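NAD-dependent epimerase/dehydratase (Veillonella parvula, PDB 4HNG) probably binds NAD or NADP through a Rossmann-type domain and may act as an epimerase or dehydratase, its substrate not established. Local coordinates at residues Y7-G12 against Q69-A74. Residues are numbered along the deposited sequence; the frame is centred on the assembly and turned at random.
Sequences YITILG and QAVTNA
Thr9 OG1 donates a hydrogen bond of 2.7 Å to Ala70 O, close to the C-terminal end of helix 64-71. The C=O...donor angle is 145°, and the donor comes in off the C=O direction and 29° out of the carbonyl plane. With chi1 at -65°, OG1 lies anti to the carbonyl carbon of Thr9, while the methyl CG2, anti to the backbone N, lies 3.4 Å from Ala70 O and also touches Val71 CG1 at 4.1 Å. Ala74 CB packs 3.6 Å from Thr9 OG1, covering the hydroxyl from another direction. A valine here would probably leave Ala70 O, on a buried residue, without its hydroxyl partner. The parallel order 54-58, 32-37, 7-11, 76-79, 102-108 (3-2-1-4-5) makes 7-11 the first strand of a Rossmann sheet, and the contact joins it to the last turn of helix 64-71 and to the connection into strand 76-79. That connection includes a type II beta turn from Val71 to Ala74, closed by Ala74 N to Val71 O at 3.0 Å. Tyr7 CB lies 3.7 Å from Asn73 O, while the phenol end heads away and its ring meets that of His32. Further along the strand, Leu11 CD2 reaches Val71 CG1 at 4.4 Å, a looser apolar touch.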
loop_
_atom_site.group_PDB
_atom_site.type_symbol
_atom_site.label_atom_id
_atom_site.label_comp_id
_atom_site.label_asym_id
_atom_site.label_seq_id
_atom_site.Cartn_x
_atom_site.Cartn_y
_atom_site.Cartn_z
ATOM N N TYR A 7 -13.548 6.597 7.957
ATOM C CA TYR A 7 -12.314 6.758 8.719
ATOM C C TYR A 7 -11.232 5.821 8.224
ATOM O O TYR A 7 -11.399 4.597 8.275
ATOM C CB TYR A 7 -12.551 6.523 10.211
ATOM C CG TYR A 7 -13.638 7.397 10.792
ATOM C CD1 TYR A 7 -13.352 8.671 11.258
ATOM C CD2 TYR A 7 -14.951 6.953 10.860
ATOM C CE1 TYR A 7 -14.344 9.481 11.784
ATOM C CE2 TYR A 7 -15.946 7.750 11.384
ATOM C CZ TYR A 7 -15.638 9.014 11.844
ATOM O OH TYR A 7 -16.637 9.806 12.368
ATOM N N ILE A 8 -10.144 6.409 7.740
ATOM C CA ILE A 8 -8.986 5.656 7.278
ATOM C C ILE A 8 -7.741 6.047 8.056
ATOM O O ILE A 8 -7.483 7.226 8.288
ATOM C CB ILE A 8 -8.762 5.847 5.754
ATOM C CG1 ILE A 8 -7.555 5.046 5.279
ATOM C CG2 ILE A 8 -8.585 7.323 5.408
ATOM C CD1 ILE A 8 -7.460 4.948 3.762
ATOM N N THR A 9 -6.966 5.045 8.461
ATOM C CA THR A 9 -5.630 5.287 8.978
ATOM C C THR A 9 -4.574 4.850 7.968
ATOM O O THR A 9 -4.601 3.724 7.468
ATOM C CB THR A 9 -5.398 4.569 10.309
ATOM O OG1 THR A 9 -6.277 5.127 11.299
ATOM C CG2 THR A 9 -3.969 4.760 10.767
ATOM N N ILE A 10 -3.671 5.773 7.670
ATOM C CA ILE A 10 -2.587 5.526 6.731
ATOM C C ILE A 10 -1.297 5.315 7.498
ATOM O O ILE A 10 -0.780 6.236 8.124
ATOM C CB ILE A 10 -2.453 6.697 5.753
ATOM C CG1 ILE A 10 -3.720 6.764 4.886
ATOM C CG2 ILE A 10 -1.185 6.549 4.903
ATOM C CD1 ILE A 10 -3.787 7.974 3.965
ATOM N N LEU A 11 -0.811 4.080 7.478
ATOM C CA LEU A 11 0.442 3.723 8.129
ATOM C C LEU A 11 1.563 3.887 7.116
ATOM O O LEU A 11 1.413 3.496 5.959
ATOM C CB LEU A 11 0.366 2.283 8.638
ATOM C CG LEU A 11 -0.773 1.981 9.611
ATOM C CD1 LEU A 11 -0.735 0.539 10.064
ATOM C CD2 LEU A 11 -0.665 2.920 10.816
ATOM N N GLY A 12 2.669 4.490 7.533
ATOM C CA GLY A 12 3.739 4.810 6.605
ATOM C C GLY A 12 3.387 6.034 5.775
ATOM O O GLY A 12 3.642 6.091 4.574
ATOM N N GLN A 69 -3.310 3.682 19.162
ATOM C CA GLN A 69 -4.024 4.955 19.117
ATOM C C GLN A 69 -4.405 5.310 17.682
ATOM O O GLN A 69 -5.551 5.674 17.405
ATOM C CB GLN A 69 -3.181 6.081 19.725
ATOM C CG GLN A 69 -3.871 7.438 19.723
ATOM C CD GLN A 69 -2.991 8.556 20.264
ATOM O OE1 GLN A 69 -2.022 8.313 20.987
ATOM N NE2 GLN A 69 -3.327 9.790 19.909
ATOM N N ALA A 70 -3.442 5.187 16.774
ATOM C CA ALA A 70 -3.644 5.572 15.379
ATOM C C ALA A 70 -4.722 4.758 14.671
ATOM O O ALA A 70 -5.437 5.281 13.821
ATOM C CB ALA A 70 -2.332 5.498 14.610
ATOM N N VAL A 71 -4.854 3.483 15.019
ATOM C CA VAL A 71 -5.833 2.637 14.345
ATOM C C VAL A 71 -7.166 2.493 15.088
ATOM O O VAL A 71 -8.106 1.890 14.564
ATOM C CB VAL A 71 -5.250 1.240 14.001
ATOM C CG1 VAL A 71 -3.986 1.383 13.176
ATOM C CG2 VAL A 71 -4.994 0.422 15.276
ATOM N N THR A 72 -7.265 3.045 16.296
ATOM C CA THR A 72 -8.526 2.980 17.038
ATOM C C THR A 72 -9.657 3.576 16.202
ATOM O O THR A 72 -9.521 4.664 15.648
ATOM C CB THR A 72 -8.445 3.705 18.397
ATOM O OG1 THR A 72 -7.437 3.093 19.211
ATOM C CG2 THR A 72 -9.783 3.636 19.126
ATOM N N ASN A 73 -10.767 2.853 16.098
ATOM C CA ASN A 73 -11.911 3.327 15.316
ATOM C C ASN A 73 -11.624 3.590 13.827
ATOM O O ASN A 73 -12.385 4.287 13.156
ATOM C CB ASN A 73 -12.524 4.578 15.957
ATOM C CG ASN A 73 -13.071 4.315 17.351
ATOM O OD1 ASN A 73 -13.722 3.296 17.599
ATOM N ND2 ASN A 73 -12.807 5.237 18.271
ATOM N N ALA A 74 -10.531 3.045 13.308
ATOM C CA ALA A 74 -10.326 3.066 11.867
ATOM C C ALA A 74 -11.325 2.100 11.256
ATOM O O ALA A 74 -11.608 1.050 11.833
ATOM C CB ALA A 74 -8.896 2.643 11.503
#